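Local coordinates for protein PreproPTTH (PDB 5AOQ) that acts as a cystine-knot neurohormone perceived by the receptor tyrosine kinase Torso, and thereby probably times insect metamorphosis, at residues Leu64-Leu75 and Leu81-Ser89; Pro32-Cys40 and His90-Cys98. The protein carries 1 engineered substitution. All blocks are in the same frame, centred on the assembly; numbering follows the deposited sequence.

Interaction 1 (Leu64-Leu75 and Leu81-Ser89); sequences LKRRETKSQESL and LKYRWVAES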
# COMPACT_ATOMS: atom_id res chain seq x y z
N LEU D 64 2.35 -4.15 2.84
CA LEU D 64 3.11 -4.71 1.73
C LEU D 64 4.59 -4.83 2.06
O LEU D 64 5.18 -3.92 2.66
CB LEU D 64 2.93 -3.84 0.48
CG LEU D 64 1.51 -3.67 -0.06
CD1 LEU D 64 1.50 -2.78 -1.29
CD2 LEU D 64 0.87 -5.01 -0.37
N LYS D 65 5.19 -5.96 1.68
CA LYS D 65 6.62 -6.21 1.92
C LYS D 65 7.46 -5.96 0.67
O LYS D 65 6.92 -5.86 -0.43
CB LYS D 65 6.82 -7.64 2.42
CG LYS D 65 6.02 -7.99 3.67
CD LYS D 65 6.53 -7.26 4.91
CE LYS D 65 7.83 -7.85 5.42
NZ LYS D 65 8.28 -7.20 6.69
N ARG D 66 8.78 -5.88 0.84
CA ARG D 66 9.68 -5.43 -0.22
C ARG D 66 10.52 -6.56 -0.83
O ARG D 66 10.27 -7.74 -0.59
CB ARG D 66 10.60 -4.33 0.33
CG ARG D 66 10.00 -2.94 0.23
CD ARG D 66 10.96 -1.88 0.76
NE ARG D 66 12.15 -1.75 -0.07
CZ ARG D 66 12.26 -0.92 -1.11
NH1 ARG D 66 11.24 -0.14 -1.47
NH2 ARG D 66 13.39 -0.87 -1.80
N ARG D 67 11.52 -6.17 -1.63
CA ARG D 67 12.36 -7.09 -2.39
C ARG D 67 13.09 -8.12 -1.53
O ARG D 67 13.25 -9.27 -1.94
CB ARG D 67 13.39 -6.30 -3.20
CG ARG D 67 12.82 -5.18 -4.06
CD ARG D 67 13.91 -4.28 -4.62
NE ARG D 67 14.71 -3.66 -3.56
CZ ARG D 67 15.62 -2.71 -3.77
NH1 ARG D 67 15.85 -2.25 -4.99
NH2 ARG D 67 16.30 -2.22 -2.74
N GLU D 68 13.54 -7.70 -0.35
CA GLU D 68 14.36 -8.55 0.51
C GLU D 68 13.72 -9.90 0.82
O GLU D 68 14.41 -10.88 1.09
CB GLU D 68 14.67 -7.82 1.83
CG GLU D 68 15.42 -6.51 1.67
CD GLU D 68 15.70 -5.84 3.00
OE1 GLU D 68 15.50 -6.48 4.05
OE2 GLU D 68 16.10 -4.65 2.99
N THR D 69 12.39 -9.93 0.77
CA THR D 69 11.64 -11.15 1.07
C THR D 69 11.64 -12.10 -0.12
O THR D 69 11.83 -11.68 -1.26
CB THR D 69 10.18 -10.82 1.46
OG1 THR D 69 10.16 -9.68 2.33
CG2 THR D 69 9.52 -12.00 2.15
N LYS D 70 11.43 -13.39 0.16
CA LYS D 70 11.26 -14.39 -0.89
C LYS D 70 9.83 -14.36 -1.44
O LYS D 70 9.41 -15.28 -2.14
CB LYS D 70 11.58 -15.78 -0.35
CG LYS D 70 13.06 -16.03 -0.09
CD LYS D 70 13.87 -16.12 -1.39
CE LYS D 70 13.48 -17.33 -2.22
NZ LYS D 70 14.32 -17.46 -3.44
N SER D 71 9.11 -13.29 -1.12
CA SER D 71 7.71 -13.14 -1.51
C SER D 71 6.87 -14.32 -1.02
O SER D 71 6.49 -15.18 -1.81
CB SER D 71 7.59 -12.99 -3.03
OG SER D 71 8.22 -11.80 -3.47
N GLN D 72 6.59 -14.33 0.27
CA GLN D 72 5.78 -15.39 0.87
C GLN D 72 4.32 -15.25 0.44
O GLN D 72 3.98 -14.38 -0.36
CB GLN D 72 5.90 -15.36 2.40
CG GLN D 72 7.33 -15.56 2.90
CD GLN D 72 7.42 -15.61 4.41
OE1 GLN D 72 6.41 -15.54 5.11
NE2 GLN D 72 8.63 -15.75 4.93
N GLU D 73 3.47 -16.12 0.98
CA GLU D 73 2.08 -16.21 0.53
C GLU D 73 1.29 -14.94 0.82
O GLU D 73 0.98 -14.64 1.98
CB GLU D 73 1.39 -17.41 1.18
CG GLU D 73 -0.03 -17.66 0.68
CD GLU D 73 -0.09 -17.93 -0.81
OE1 GLU D 73 0.92 -18.40 -1.37
OE2 GLU D 73 -1.15 -17.67 -1.42
N SER D 74 0.96 -14.20 -0.23
CA SER D 74 0.06 -13.06 -0.12
C SER D 74 -1.37 -13.57 -0.04
O SER D 74 -1.70 -14.61 -0.59
CB SER D 74 0.21 -12.13 -1.32
OG SER D 74 -0.29 -12.74 -2.50
N LEU D 75 -2.23 -12.82 0.66
CA LEU D 75 -3.64 -13.19 0.75
C LEU D 75 -4.28 -13.06 -0.62
O LEU D 75 -4.85 -14.02 -1.14
CB LEU D 75 -4.36 -12.31 1.77
CG LEU D 75 -3.73 -12.24 3.17
CD1 LEU D 75 -4.63 -11.46 4.11
CD2 LEU D 75 -3.44 -13.62 3.72
N LEU D 81 1.82 -7.07 -8.87
CA LEU D 81 2.50 -6.83 -7.60
C LEU D 81 2.97 -8.11 -6.92
O LEU D 81 3.18 -8.13 -5.71
CB LEU D 81 1.57 -6.05 -6.66
CG LEU D 81 1.08 -4.70 -7.19
CD1 LEU D 81 0.16 -4.04 -6.18
CD2 LEU D 81 2.26 -3.79 -7.51
N LYS D 82 3.11 -9.18 -7.70
CA LYS D 82 3.76 -10.39 -7.20
C LYS D 82 5.27 -10.24 -7.38
O LYS D 82 5.74 -9.21 -7.84
CB LYS D 82 3.27 -11.63 -7.95
CG LYS D 82 1.82 -11.99 -7.71
CD LYS D 82 1.40 -13.12 -8.64
CE LYS D 82 0.39 -14.05 -7.99
NZ LYS D 82 0.08 -15.22 -8.85
N TYR D 83 6.02 -11.28 -6.99
CA TYR D 83 7.46 -11.36 -7.26
C TYR D 83 8.30 -10.35 -6.46
O TYR D 83 9.31 -10.71 -5.87
CB TYR D 83 7.72 -11.17 -8.76
CG TYR D 83 6.72 -11.88 -9.65
CD1 TYR D 83 6.72 -13.27 -9.76
CD2 TYR D 83 5.78 -11.17 -10.37
CE1 TYR D 83 5.80 -13.92 -10.56
CE2 TYR D 83 4.86 -11.81 -11.18
CZ TYR D 83 4.88 -13.18 -11.27
OH TYR D 83 3.96 -13.82 -12.08
N ARG D 84 7.85 -9.09 -6.45
CA ARG D 84 8.57 -8.00 -5.79
C ARG D 84 7.89 -7.60 -4.48
O ARG D 84 8.55 -7.19 -3.53
CB ARG D 84 8.66 -6.79 -6.73
CG ARG D 84 9.23 -7.11 -8.11
CD ARG D 84 8.57 -6.29 -9.21
NE ARG D 84 9.05 -4.90 -9.24
CZ ARG D 84 8.67 -4.00 -10.13
NH1 ARG D 84 7.80 -4.32 -11.08
NH2 ARG D 84 9.16 -2.77 -10.08
N TRP D 85 6.56 -7.71 -4.45
CA TRP D 85 5.76 -7.32 -3.29
C TRP D 85 4.87 -8.45 -2.78
O TRP D 85 4.51 -9.37 -3.52
CB TRP D 85 4.89 -6.11 -3.64
CG TRP D 85 5.65 -4.89 -4.05
CD1 TRP D 85 6.13 -4.61 -5.30
CD2 TRP D 85 6.02 -3.79 -3.22
NE1 TRP D 85 6.78 -3.40 -5.29
CE2 TRP D 85 6.72 -2.87 -4.02
CE3 TRP D 85 5.82 -3.49 -1.87
CZ2 TRP D 85 7.23 -1.67 -3.53
CZ3 TRP D 85 6.33 -2.30 -1.37
CH2 TRP D 85 7.02 -1.41 -2.20
N VAL D 86 4.53 -8.37 -1.50
CA VAL D 86 3.59 -9.29 -0.87
C VAL D 86 2.76 -8.60 0.21
O VAL D 86 3.30 -7.91 1.08
CB VAL D 86 4.30 -10.51 -0.23
CG1 VAL D 86 3.34 -11.33 0.63
CG2 VAL D 86 4.93 -11.37 -1.30
N ALA D 87 1.45 -8.79 0.13
CA ALA D 87 0.52 -8.22 1.11
C ALA D 87 0.31 -9.20 2.25
O ALA D 87 0.05 -10.39 2.02
CB ALA D 87 -0.80 -7.88 0.45
N GLU D 88 0.41 -8.70 3.47
CA GLU D 88 0.21 -9.52 4.66
C GLU D 88 -0.69 -8.80 5.65
O GLU D 88 -0.68 -7.57 5.75
CB GLU D 88 1.55 -9.88 5.31
CG GLU D 88 2.35 -8.68 5.80
CD GLU D 88 3.60 -9.10 6.56
OE1 GLU D 88 4.57 -9.54 5.91
OE2 GLU D 88 3.61 -8.99 7.80
N SER D 89 -1.48 -9.59 6.38
CA SER D 89 -2.38 -9.06 7.39
C SER D 89 -1.61 -8.66 8.64
O SER D 89 -0.58 -9.24 8.97
CB SER D 89 -3.45 -10.09 7.74
OG SER D 89 -4.30 -9.62 8.77
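Leu64 meets Trp85 and Ala87 near the far end of the long beta hairpin built from strands 55-65 and 86-97 of this cystine-knot hormone. Its CB lies 3.7 Å from CE3 of the indole, while CD2 rests on the methyl of Ala87, its partner in an antiparallel non-hydrogen-bonded pair. The Trp85 ring also packs on Leu81 of the second subunit and makes a cation-pi contact with Lys82 of that subunit, so this end of the hairpin is part of the dimer interface.

At Lys65 the backbone N donates to Val86 O over 2.8 Å. The side chain bends at chi2 (-69°) and chi3 (-75°), and its CG and CD pass across Glu88 OE1; NZ stays 4.5 Å from Glu88 OE1, an attraction short of a salt bridge. Arg66 runs alongside Trp85 in the same direction, CG 4.1 Å from CZ3, with the guanidinium nearly perpendicular to the indole plane. A type I turn from Arg66 to Thr69 follows, and Arg67 in it packs against Torso.

The chain comes back at Ser71, whose OG gives a weak hydrogen bond to Tyr83 O (2.9 Å) and whose CB packs on Val86 CG2. Both methyls of Val86 sit against the carbonyl oxygen of Gln72, clasped by the returning loop. Ser74 adds its CB to Val86 CG1 at 3.8 Å, and the contact finishes where Leu75 CD1 comes within 4.1 Å of Ser89 CB.

Interaction 2 (Pro32-Cys40 and His90-Cys98); sequences PRFIETRNC and HPVSVACLC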
# COMPACT_ATOMS: atom_id res chain seq x y z
N PRO D 32 2.57 1.39 3.96
CA PRO D 32 2.04 2.17 5.09
C PRO D 32 3.05 2.18 6.23
O PRO D 32 3.04 1.27 7.06
CB PRO D 32 0.77 1.42 5.47
CG PRO D 32 1.07 0.01 5.13
CD PRO D 32 1.95 0.05 3.90
N ARG D 33 3.93 3.17 6.26
CA ARG D 33 5.00 3.20 7.25
C ARG D 33 4.42 3.39 8.64
O ARG D 33 4.36 2.45 9.43
CB ARG D 33 5.99 4.32 6.93
CG ARG D 33 7.16 4.40 7.91
CD ARG D 33 8.19 5.42 7.47
NE ARG D 33 9.31 5.50 8.41
CZ ARG D 33 10.40 6.23 8.21
NH1 ARG D 33 10.53 6.95 7.11
NH2 ARG D 33 11.36 6.24 9.12
N PHE D 34 3.96 4.61 8.93
CA PHE D 34 3.44 4.92 10.25
C PHE D 34 2.03 4.35 10.44
O PHE D 34 1.12 4.68 9.68
CB PHE D 34 3.42 6.43 10.47
CG PHE D 34 4.76 7.08 10.30
CD1 PHE D 34 5.67 7.10 11.34
CD2 PHE D 34 5.11 7.68 9.10
CE1 PHE D 34 6.90 7.70 11.19
CE2 PHE D 34 6.34 8.28 8.94
CZ PHE D 34 7.24 8.29 9.98
N ILE D 35 1.87 3.50 11.45
CA ILE D 35 0.58 2.90 11.76
C ILE D 35 0.05 3.44 13.09
O ILE D 35 0.80 3.59 14.05
CB ILE D 35 0.67 1.35 11.83
CG1 ILE D 35 0.35 0.73 10.47
CG2 ILE D 35 -0.28 0.77 12.87
CD1 ILE D 35 1.11 1.33 9.31
N GLU D 36 -1.25 3.72 13.12
CA GLU D 36 -1.91 4.21 14.32
C GLU D 36 -2.36 3.05 15.20
O GLU D 36 -3.11 2.18 14.75
CB GLU D 36 -3.10 5.10 13.95
CG GLU D 36 -3.87 5.66 15.14
CD GLU D 36 -5.00 6.58 14.72
OE1 GLU D 36 -5.03 7.00 13.54
OE2 GLU D 36 -5.87 6.87 15.56
N THR D 37 -1.90 3.04 16.45
CA THR D 37 -2.25 1.98 17.39
C THR D 37 -2.89 2.56 18.65
O THR D 37 -2.29 3.38 19.34
CB THR D 37 -1.00 1.16 17.80
OG1 THR D 37 -0.38 0.63 16.63
CG2 THR D 37 -1.37 0.02 18.74
N ARG D 38 -4.11 2.11 18.94
CA ARG D 38 -4.86 2.59 20.11
C ARG D 38 -4.91 1.52 21.20
O ARG D 38 -5.79 0.66 21.19
CB ARG D 38 -6.28 2.99 19.71
CG ARG D 38 -6.33 4.09 18.66
CD ARG D 38 -7.73 4.29 18.12
NE ARG D 38 -7.79 5.31 17.08
CZ ARG D 38 -8.87 5.59 16.36
NH1 ARG D 38 -10.01 4.94 16.57
NH2 ARG D 38 -8.82 6.54 15.43
N ASN D 39 -3.97 1.59 22.14
CA ASN D 39 -3.89 0.60 23.21
C ASN D 39 -4.74 1.02 24.41
O ASN D 39 -5.40 2.05 24.37
CB ASN D 39 -2.44 0.40 23.64
CG ASN D 39 -1.54 -0.01 22.49
OD1 ASN D 39 -0.59 0.70 22.15
ND2 ASN D 39 -1.84 -1.15 21.88
N CYS D 40 -4.71 0.21 25.46
CA CYS D 40 -5.43 0.52 26.69
C CYS D 40 -4.50 1.16 27.71
O CYS D 40 -3.89 0.47 28.53
CB CYS D 40 -6.06 -0.74 27.29
SG CYS D 40 -7.37 -1.50 26.30
N HIS D 90 -2.13 -7.65 9.34
CA HIS D 90 -1.50 -7.13 10.54
C HIS D 90 -2.55 -6.69 11.55
O HIS D 90 -3.14 -5.62 11.41
CB HIS D 90 -0.59 -5.95 10.18
CG HIS D 90 0.35 -5.55 11.27
ND1 HIS D 90 1.18 -6.45 11.91
CD2 HIS D 90 0.59 -4.35 11.84
CE1 HIS D 90 1.89 -5.81 12.83
NE2 HIS D 90 1.55 -4.54 12.81
N PRO D 91 -2.81 -7.53 12.57
CA PRO D 91 -3.75 -7.12 13.61
C PRO D 91 -3.16 -6.04 14.50
O PRO D 91 -1.99 -6.14 14.88
CB PRO D 91 -4.00 -8.41 14.39
CG PRO D 91 -2.76 -9.20 14.20
CD PRO D 91 -2.28 -8.88 12.81
N VAL D 92 -3.95 -5.02 14.81
CA VAL D 92 -3.49 -3.94 15.68
C VAL D 92 -4.62 -3.46 16.58
O VAL D 92 -5.79 -3.49 16.20
CB VAL D 92 -2.93 -2.76 14.85
CG1 VAL D 92 -4.02 -2.15 13.98
CG2 VAL D 92 -2.31 -1.70 15.76
N SER D 93 -4.27 -3.02 17.79
CA SER D 93 -5.24 -2.44 18.70
C SER D 93 -5.81 -1.17 18.10
O SER D 93 -5.07 -0.30 17.65
CB SER D 93 -4.61 -2.15 20.06
OG SER D 93 -5.57 -1.63 20.96
N VAL D 94 -7.14 -1.06 18.10
CA VAL D 94 -7.81 0.07 17.48
C VAL D 94 -8.91 0.63 18.40
O VAL D 94 -9.58 1.61 18.05
CB VAL D 94 -8.41 -0.34 16.12
CG1 VAL D 94 -9.72 -1.12 16.30
CG2 VAL D 94 -8.62 0.88 15.24
N ALA D 95 -9.08 0.02 19.56
CA ALA D 95 -10.02 0.50 20.55
C ALA D 95 -9.80 -0.24 21.86
O ALA D 95 -9.18 -1.30 21.88
CB ALA D 95 -11.46 0.32 20.08
N CYS D 96 -10.29 0.34 22.96
CA CYS D 96 -10.25 -0.32 24.26
C CYS D 96 -11.67 -0.51 24.77
O CYS D 96 -12.39 0.47 24.99
CB CYS D 96 -9.42 0.49 25.26
SG CYS D 96 -9.03 -0.43 26.77
N LEU D 97 -12.08 -1.76 24.94
CA LEU D 97 -13.46 -2.10 25.26
C LEU D 97 -13.55 -3.03 26.47
O LEU D 97 -12.66 -3.84 26.71
CB LEU D 97 -14.12 -2.74 24.03
CG LEU D 97 -14.02 -1.90 22.75
CD1 LEU D 97 -14.48 -2.69 21.53
CD2 LEU D 97 -14.83 -0.62 22.89
N CYS D 98 -14.64 -2.91 27.22
CA CYS D 98 -14.78 -3.62 28.49
C CYS D 98 -15.51 -4.96 28.34
O CYS D 98 -16.53 -5.20 28.98
CB CYS D 98 -15.52 -2.74 29.51
SG CYS D 98 -15.44 -3.36 31.23
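Val94 O lies beside the rim of the Arg38 guanidinium, close to its plane and 3.7 Å from NH1, and Glu36 OE2 is at the edge as well. NE (2.9 Å) and NH2 of Arg38 both grip Glu36 OE2 in a side-on salt bridge, reaching it from one face of the carboxylate. Earlier in the segment, the Phe34 ring carries Arg33 CG over one face and stacks with His202 of Torso.

Within the cystine-knot fold, strand 35-39 crosses strand 90-97 at 51°, with the Arg38 backbone N donating to Ser93 O (2.9 Å). The Arg38 chain is extended from CG to NE, which carries its aliphatic part along the Val94 carbonyl and lets NH2 hydrogen-bond Leu58 O of the second subunit. Were Arg38 replaced by an alanine, the buried Glu36 carboxylate would probably lose its main charge partner and the dimer one hydrogen bond. On the Thr37 side, Val92 CG2, anti to its own backbone N, lies across the threonine side chain against both OG1 and CG2, 3.6 Å from Thr37 CG2, and meets Ile35 CG2 more loosely at 4.3 Å.

Past the end of strand 35-39, Cys40 is bonded to Cys96 of the long strand, one of three disulfides of the knot, alongside Cys17-Cys54 and Cys48-Cys98. Cys40 SG and Cys96 SG are 2.0 Å apart, with the two CB atoms turned 111° about the S-S bond.

Overall arrangement
From the N terminus, the chain first lays down strand 20-24, pairs it with strand 35-39 and reaches Cys40, then passes the knot cysteines and runs out along strand 55-65. Interaction 1 closes the short loop at the far end of that hairpin, after which strand 86-97 returns and meets 32-40 in interaction 2. The long loop that interaction 2 closes therefore encloses interaction 1 entirely. The contacts share strand 86-97, and their centres lie about 23 Å apart along the elongated subunit. Interaction 1 joins the hairpin's two strands to the loop beyond them; interaction 2 ties the smaller two-stranded sheet to the hairpin. Both touch the second subunit and Torso.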